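Nrps/pks (Streptomyces albus, PDB 4OPE) is a ketosynthase domain of the oxazolomycin synthase that probably extends acyl chains by decarboxylative condensation in polyketide assembly. Local coordinates at residues P447-A452 with A478-A483; E470-E475 with D510-H515. All coordinates share one frame; numbering follows the deposited sequence.

Contact 1: P447-A452 with A478-A483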
ATOM      1  N   PRO A 447      32.159 -37.110   3.247  1.00 54.49           N
ATOM      2  CA  PRO A 447      32.240 -36.966   4.681  1.00 51.24           C
ATOM      3  C   PRO A 447      33.674 -36.890   5.203  1.00 50.02           C
ATOM      4  O   PRO A 447      34.618 -37.108   4.479  1.00 50.91           O
ATOM      5  CB  PRO A 447      31.539 -38.241   5.214  1.00 53.60           C
ATOM      6  CG  PRO A 447      31.508 -39.194   4.073  1.00 54.79           C
ATOM      7  CD  PRO A 447      31.396 -38.309   2.857  1.00 54.43           C
ATOM      8  N   PRO A 448      33.830 -36.548   6.464  1.00 47.60           N
ATOM      9  CA  PRO A 448      32.750 -36.102   7.315  1.00 46.47           C
ATOM     10  C   PRO A 448      32.366 -34.632   7.041  1.00 46.53           C
ATOM     11  O   PRO A 448      32.951 -33.937   6.164  1.00 45.28           O
ATOM     12  CB  PRO A 448      33.314 -36.289   8.703  1.00 48.32           C
ATOM     13  CG  PRO A 448      34.774 -36.004   8.516  1.00 51.01           C
ATOM     14  CD  PRO A 448      35.110 -36.595   7.168  1.00 49.63           C
ATOM     15  N   TYR A 449      31.323 -34.207   7.741  1.00 43.07           N
ATOM     16  CA  TYR A 449      30.760 -32.937   7.525  1.00 42.32           C
ATOM     17  C   TYR A 449      30.628 -32.354   8.892  1.00 43.54           C
ATOM     18  O   TYR A 449      30.640 -33.084   9.892  1.00 41.55           O
ATOM     19  CB  TYR A 449      29.387 -33.035   6.875  1.00 42.96           C
ATOM     20  CG  TYR A 449      29.311 -33.806   5.578  1.00 43.60           C
ATOM     21  CD1 TYR A 449      29.767 -33.276   4.387  1.00 43.04           C
ATOM     22  CD2 TYR A 449      28.695 -35.063   5.534  1.00 48.24           C
ATOM     23  CE1 TYR A 449      29.665 -34.000   3.202  1.00 44.47           C
ATOM     24  CE2 TYR A 449      28.586 -35.784   4.345  1.00 46.26           C
ATOM     25  CZ  TYR A 449      29.090 -35.253   3.193  1.00 45.42           C
ATOM     26  OH  TYR A 449      28.980 -35.980   2.027  1.00 49.56           O
ATOM     27  N   VAL A 450      30.505 -31.029   8.929  1.00 43.98           N
ATOM     28  CA  VAL A 450      30.243 -30.352  10.186  1.00 44.11           C
ATOM     29  C   VAL A 450      28.827 -29.871  10.171  1.00 41.14           C
ATOM     30  O   VAL A 450      28.384 -29.319   9.168  1.00 43.62           O
ATOM     31  CB  VAL A 450      31.176 -29.156  10.418  1.00 46.09           C
ATOM     32  CG1 VAL A 450      31.059 -28.143   9.302  1.00 48.09           C
ATOM     33  CG2 VAL A 450      30.875 -28.516  11.760  1.00 44.52           C
ATOM     34  N   CYS A 451      28.122 -30.119  11.265  1.00 37.92           N
ATOM     35  CA  CYS A 451      26.827 -29.552  11.486  1.00 38.00           C
ATOM     36  C   CYS A 451      26.998 -28.437  12.471  1.00 38.97           C
ATOM     37  O   CYS A 451      27.340 -28.658  13.623  1.00 44.28           O
ATOM     38  CB  CYS A 451      25.882 -30.567  12.100  1.00 40.06           C
ATOM     39  SG  CYS A 451      24.398 -29.871  12.901  1.00 38.83           S
ATOM     40  N   ALA A 452      26.715 -27.227  12.049  1.00 38.42           N
ATOM     41  CA  ALA A 452      26.984 -26.099  12.913  1.00 37.17           C
ATOM     42  C   ALA A 452      25.666 -25.351  13.221  1.00 35.15           C
ATOM     43  O   ALA A 452      24.987 -24.893  12.314  1.00 33.30           O
ATOM     44  CB  ALA A 452      28.001 -25.209  12.221  1.00 36.00           C
ATOM     45  N   ALA A 478      15.989 -38.456   4.186  1.00 46.17           N
ATOM     46  CA  ALA A 478      16.414 -38.560   2.803  1.00 48.18           C
ATOM     47  C   ALA A 478      17.306 -37.428   2.323  1.00 49.35           C
ATOM     48  O   ALA A 478      17.759 -37.448   1.180  1.00 50.37           O
ATOM     49  CB  ALA A 478      15.187 -38.599   1.910  1.00 51.98           C
ATOM     50  N   ALA A 479      17.546 -36.430   3.165  1.00 47.30           N
ATOM     51  CA  ALA A 479      18.330 -35.286   2.776  1.00 43.97           C
ATOM     52  C   ALA A 479      19.788 -35.665   2.559  1.00 44.03           C
ATOM     53  O   ALA A 479      20.356 -36.449   3.319  1.00 42.60           O
ATOM     54  CB  ALA A 479      18.210 -34.225   3.841  1.00 44.85           C
ATOM     55  N   HIS A 480      20.406 -35.126   1.516  1.00 42.83           N
ATOM     56  CA  HIS A 480      21.827 -35.340   1.370  1.00 41.65           C
ATOM     57  C   HIS A 480      22.543 -34.657   2.540  1.00 41.57           C
ATOM     58  O   HIS A 480      22.254 -33.508   2.862  1.00 39.23           O
ATOM     59  CB  HIS A 480      22.353 -34.786   0.062  1.00 43.59           C
ATOM     60  CG  HIS A 480      23.709 -35.318  -0.297  1.00 43.25           C
ATOM     61  ND1 HIS A 480      24.844 -34.970   0.399  1.00 44.96           N
ATOM     62  CD2 HIS A 480      24.107 -36.196  -1.236  1.00 42.57           C
ATOM     63  CE1 HIS A 480      25.883 -35.615  -0.089  1.00 45.09           C
ATOM     64  NE2 HIS A 480      25.465 -36.359  -1.094  1.00 45.23           N
ATOM     65  N   PRO A 481      23.486 -35.379   3.185  1.00 42.29           N
ATOM     66  CA  PRO A 481      24.122 -34.863   4.402  1.00 41.19           C
ATOM     67  C   PRO A 481      24.933 -33.586   4.165  1.00 41.02           C
ATOM     68  O   PRO A 481      25.032 -32.697   5.041  1.00 40.45           O
ATOM     69  CB  PRO A 481      25.032 -36.012   4.837  1.00 41.17           C
ATOM     70  CG  PRO A 481      25.202 -36.851   3.615  1.00 41.30           C
ATOM     71  CD  PRO A 481      23.971 -36.729   2.825  1.00 40.48           C
ATOM     72  N   ALA A 482      25.566 -33.528   3.009  1.00 40.42           N
ATOM     73  CA  ALA A 482      26.331 -32.348   2.634  1.00 40.24           C
ATOM     74  C   ALA A 482      25.431 -31.142   2.496  1.00 40.60           C
ATOM     75  O   ALA A 482      25.854 -30.031   2.754  1.00 46.02           O
ATOM     76  CB  ALA A 482      27.099 -32.596   1.352  1.00 40.01           C
ATOM     77  N   ALA A 483      24.197 -31.382   2.090  1.00 40.03           N
ATOM     78  CA  ALA A 483      23.197 -30.347   1.909  1.00 39.85           C
ATOM     79  C   ALA A 483      22.718 -29.810   3.265  1.00 37.97           C
ATOM     80  O   ALA A 483      22.428 -28.614   3.426  1.00 37.08           O
ATOM     81  CB  ALA A 483      22.014 -30.903   1.094  1.00 38.79           C
TER
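Tyr449 lays one face of its ring against the first turn of helix 481-488, where Pro481 and Ala482 receive it. This joins an outer strand of a three-stranded antiparallel sheet to a covering helix, in an alpha/beta subdomain consistent with the linker that follows the ketosynthase core in modular synthases. The apolar evidence is a split of the ring between two residues: CE2 meets Pro481 CB at 3.6 Å, and CE1 meets Ala482 CB at 3.5 Å. Over this face lie Pro481 C and Ala482 CA, both toward the rim, while Pro447 CA lies over the opposite face, toward its border. The first torsion sets CG anti to the carbonyl carbon (chi1 -55°), which carries the ring across to the helix. A serine here would probably leave Pro481 and Ala482 without their apolar partner and open a gap between strand and helix. Polar groups sit at the periphery. Tyr449 OH hydrogen-bonds to Gln445 O and meets the edge of the His480 ring by contact alone, with CE1 3.8 Å away. His480 is the helix N-cap: with CG anti to its backbone N, its ND1 accepts from Ala482 N at 3.1 Å, the donor lying nearly in the imidazole plane.

Contact 2: E470-E475 with D510-H515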
ATOM      1  N   GLU A 470      14.805 -34.014  15.157  1.00 40.51           N
ATOM      2  CA  GLU A 470      13.508 -34.588  14.853  1.00 43.84           C
ATOM      3  C   GLU A 470      13.227 -34.575  13.345  1.00 40.65           C
ATOM      4  O   GLU A 470      12.690 -35.531  12.787  1.00 43.15           O
ATOM      5  CB  GLU A 470      12.429 -33.861  15.637  1.00 49.48           C
ATOM      6  CG  GLU A 470      11.022 -34.361  15.368  1.00 56.58           C
ATOM      7  CD  GLU A 470       9.948 -33.410  15.910  1.00 65.15           C
ATOM      8  OE1 GLU A 470      10.061 -32.159  15.690  1.00 64.31           O
ATOM      9  OE2 GLU A 470       8.992 -33.920  16.555  1.00 68.77           O
ATOM     10  N   PHE A 471      13.617 -33.507  12.687  1.00 36.95           N
ATOM     11  CA  PHE A 471      13.488 -33.412  11.262  1.00 37.02           C
ATOM     12  C   PHE A 471      14.312 -34.464  10.554  1.00 38.98           C
ATOM     13  O   PHE A 471      13.882 -35.004   9.530  1.00 41.14           O
ATOM     14  CB  PHE A 471      13.955 -32.031  10.802  1.00 37.13           C
ATOM     15  CG  PHE A 471      14.007 -31.880   9.334  1.00 36.75           C
ATOM     16  CD1 PHE A 471      12.843 -31.694   8.618  1.00 38.95           C
ATOM     17  CD2 PHE A 471      15.197 -31.960   8.662  1.00 38.12           C
ATOM     18  CE1 PHE A 471      12.866 -31.559   7.244  1.00 39.30           C
ATOM     19  CE2 PHE A 471      15.240 -31.827   7.276  1.00 38.19           C
ATOM     20  CZ  PHE A 471      14.071 -31.610   6.572  1.00 38.34           C
ATOM     21  N   LEU A 472      15.517 -34.712  11.077  1.00 40.85           N
ATOM     22  CA  LEU A 472      16.475 -35.653  10.480  1.00 40.96           C
ATOM     23  C   LEU A 472      16.073 -37.104  10.637  1.00 40.70           C
ATOM     24  O   LEU A 472      16.481 -37.931   9.852  1.00 41.67           O
ATOM     25  CB  LEU A 472      17.847 -35.471  11.121  1.00 42.19           C
ATOM     26  CG  LEU A 472      18.611 -34.162  10.869  1.00 40.95           C
ATOM     27  CD1 LEU A 472      19.846 -34.143  11.739  1.00 41.98           C
ATOM     28  CD2 LEU A 472      19.013 -33.971   9.416  1.00 42.32           C
ATOM     29  N   ARG A 473      15.280 -37.406  11.659  1.00 41.31           N
ATOM     30  CA  ARG A 473      14.670 -38.713  11.818  1.00 42.36           C
ATOM     31  C   ARG A 473      13.403 -38.859  10.951  1.00 44.27           C
ATOM     32  O   ARG A 473      12.990 -39.967  10.634  1.00 43.16           O
ATOM     33  CB  ARG A 473      14.245 -38.909  13.259  1.00 43.60           C
ATOM     34  CG  ARG A 473      15.348 -38.957  14.274  1.00 45.80           C
ATOM     35  CD  ARG A 473      15.988 -40.315  14.283  1.00 49.20           C
ATOM     36  NE  ARG A 473      16.968 -40.386  15.361  1.00 52.05           N
ATOM     37  CZ  ARG A 473      18.115 -41.068  15.318  1.00 50.39           C
ATOM     38  NH1 ARG A 473      18.470 -41.749  14.243  1.00 49.64           N
ATOM     39  NH2 ARG A 473      18.931 -41.044  16.368  1.00 51.50           N
ATOM     40  N   GLY A 474      12.769 -37.737  10.611  1.00 45.86           N
ATOM     41  CA  GLY A 474      11.499 -37.736   9.871  1.00 45.23           C
ATOM     42  C   GLY A 474      11.698 -37.444   8.406  1.00 45.74           C
ATOM     43  O   GLY A 474      12.378 -38.192   7.712  1.00 45.77           O
ATOM     44  N   GLU A 475      11.181 -36.322   7.935  1.00 49.90           N
ATOM     45  CA  GLU A 475      11.204 -36.056   6.496  1.00 56.46           C
ATOM     46  C   GLU A 475      12.606 -35.719   6.032  1.00 53.76           C
ATOM     47  O   GLU A 475      12.890 -35.734   4.852  1.00 55.67           O
ATOM     48  CB  GLU A 475      10.227 -34.940   6.093  1.00 66.51           C
ATOM     49  CG  GLU A 475       8.833 -35.036   6.729  1.00 78.96           C
ATOM     50  CD  GLU A 475       7.663 -35.017   5.733  1.00 91.25           C
ATOM     51  OE1 GLU A 475       6.788 -34.113   5.845  1.00 93.80           O
ATOM     52  OE2 GLU A 475       7.600 -35.924   4.861  1.00 89.45           O
ATOM     53  N   ASP A 510      21.650 -39.274  15.922  1.00 41.29           N
ATOM     54  CA  ASP A 510      22.182 -39.966  17.079  1.00 42.97           C
ATOM     55  C   ASP A 510      22.960 -39.022  18.007  1.00 43.28           C
ATOM     56  O   ASP A 510      22.791 -39.048  19.237  1.00 41.12           O
ATOM     57  CB  ASP A 510      23.173 -41.038  16.614  1.00 45.97           C
ATOM     58  CG  ASP A 510      22.497 -42.279  16.018  1.00 49.46           C
ATOM     59  OD1 ASP A 510      21.285 -42.500  16.231  1.00 49.36           O
ATOM     60  OD2 ASP A 510      23.212 -43.059  15.337  1.00 55.01           O
ATOM     61  N   ALA A 511      23.857 -38.222  17.433  1.00 40.59           N
ATOM     62  CA  ALA A 511      24.685 -37.405  18.270  1.00 42.07           C
ATOM     63  C   ALA A 511      23.864 -36.319  18.939  1.00 43.41           C
ATOM     64  O   ALA A 511      24.051 -36.040  20.117  1.00 43.77           O
ATOM     65  CB  ALA A 511      25.818 -36.776  17.471  1.00 45.22           C
ATOM     66  N   LEU A 512      22.990 -35.678  18.166  1.00 43.22           N
ATOM     67  CA  LEU A 512      22.112 -34.637  18.681  1.00 42.23           C
ATOM     68  C   LEU A 512      21.195 -35.210  19.757  1.00 42.24           C
ATOM     69  O   LEU A 512      21.013 -34.630  20.784  1.00 41.53           O
ATOM     70  CB  LEU A 512      21.298 -34.012  17.544  1.00 41.56           C
ATOM     71  CG  LEU A 512      22.127 -33.370  16.432  1.00 41.30           C
ATOM     72  CD1 LEU A 512      21.226 -32.676  15.457  1.00 42.32           C
ATOM     73  CD2 LEU A 512      23.149 -32.363  16.900  1.00 41.56           C
ATOM     74  N   GLU A 513      20.651 -36.385  19.556  1.00 46.00           N
ATOM     75  CA  GLU A 513      19.799 -36.985  20.601  1.00 48.95           C
ATOM     76  C   GLU A 513      20.613 -37.280  21.880  1.00 49.03           C
ATOM     77  O   GLU A 513      20.176 -36.967  22.975  1.00 48.04           O
ATOM     78  CB  GLU A 513      19.075 -38.216  20.053  1.00 49.55           C
ATOM     79  CG  GLU A 513      18.111 -37.814  18.950  1.00 52.29           C
ATOM     80  CD  GLU A 513      17.240 -38.944  18.416  1.00 59.75           C
ATOM     81  OE1 GLU A 513      17.311 -40.108  18.930  1.00 59.36           O
ATOM     82  OE2 GLU A 513      16.470 -38.647  17.445  1.00 61.43           O
ATOM     83  N   ASP A 514      21.829 -37.797  21.725  1.00 49.80           N
ATOM     84  CA  ASP A 514      22.704 -38.033  22.867  1.00 51.29           C
ATOM     85  C   ASP A 514      22.917 -36.736  23.630  1.00 50.56           C
ATOM     86  O   ASP A 514      22.840 -36.705  24.837  1.00 51.08           O
ATOM     87  CB  ASP A 514      24.055 -38.620  22.430  1.00 52.80           C
ATOM     88  CG  ASP A 514      23.958 -40.085  22.010  1.00 57.18           C
ATOM     89  OD1 ASP A 514      22.994 -40.755  22.395  1.00 61.49           O
ATOM     90  OD2 ASP A 514      24.846 -40.590  21.285  1.00 64.02           O
ATOM     91  N   HIS A 515      23.162 -35.651  22.922  1.00 51.38           N
ATOM     92  CA  HIS A 515      23.505 -34.406  23.580  1.00 52.82           C
ATOM     93  C   HIS A 515      22.294 -33.965  24.366  1.00 53.94           C
ATOM     94  O   HIS A 515      22.439 -33.506  25.478  1.00 55.28           O
ATOM     95  CB  HIS A 515      23.957 -33.352  22.553  1.00 53.97           C
ATOM     96  CG  HIS A 515      24.183 -31.986  23.128  1.00 56.29           C
ATOM     97  ND1 HIS A 515      23.179 -31.048  23.249  1.00 56.69           N
ATOM     98  CD2 HIS A 515      25.302 -31.397  23.614  1.00 58.23           C
ATOM     99  CE1 HIS A 515      23.668 -29.939  23.779  1.00 54.78           C
ATOM    100  NE2 HIS A 515      24.956 -30.123  24.004  1.00 55.19           N
TER
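The guanidinium of Arg473 is met at its edge by two carboxylates, Asp510 OD1 and the Glu513 head, and neither acid stacks on its face. The three residues form a salt-bridge network between two helices of an alpha/beta subdomain: Arg473 is the last residue of helix 458-473, and the two acids lie three positions apart on helix 505-516. Seen from the acids, the approach differs. The Glu513 carboxylate is turned 68° from the guanidinium plane and both its oxygens are met from above their own plane, whereas Asp510 OD1 is met on the anti side, moderately out of plane.

The grip on Glu513 is side-on and bidentate. NE of Arg473 donates to Glu513 OE2 at 2.8 Å, and NH2 of Arg473 reaches Glu513 OE1 at a longer 3.2 Å. NH2 also serves Asp510 OD1 at 2.8 Å, in an almost straight bond (177°), so a single nitrogen bridges both acids. Arg473 NH2 also lies 3.3 Å from Asp510 N, but both are donors and no bond is formed. A bend at chi2 (-80°) in Arg473 brings the group round, while Glu513 is extended beyond CG and comes from the opposite direction. Three bonds spread over two adjoining edges, Glu513 on the NE/NH2 side and Asp510 on the NH2/NH1 side, restrain the turn of the guanidinium; the two acids probably offset its charge.

Beneath the salt bridges the chemistry turns apolar. Leu512 packs on Leu498 and Val500 of strand 496-502, while Leu472 packs on Val505 and Leu508 of helix 505-516, so this buried pair fills the seam between the helices with Leu512 on the sheet side. The leucines meet in van der Waals contact, Leu472 CD1 lying 4.2 Å from Leu512 CD1.

In the fold
Both contacts belong to the same alpha/beta subdomain, their centres about 13 Å apart, and their segments alternate along the chain. Contact 1 ties strand 449-455 to helix 481-488; contact 2 ties helix 458-473, which lies between those two elements in sequence, to helix 505-516. Strand 496-502 is common ground, touched by Pro481 in the first and Leu512 in the second. Each is partly buried, with an apolar interior and polar groups at the border, but the balance differs. Contact 1 relies on a buried aromatic ring against aliphatic carbons, whereas contact 2 puts most of its surface into charged pairing between the end of helix 458-473 and the side of helix 505-516, near the surface, above a small buried leucine pair.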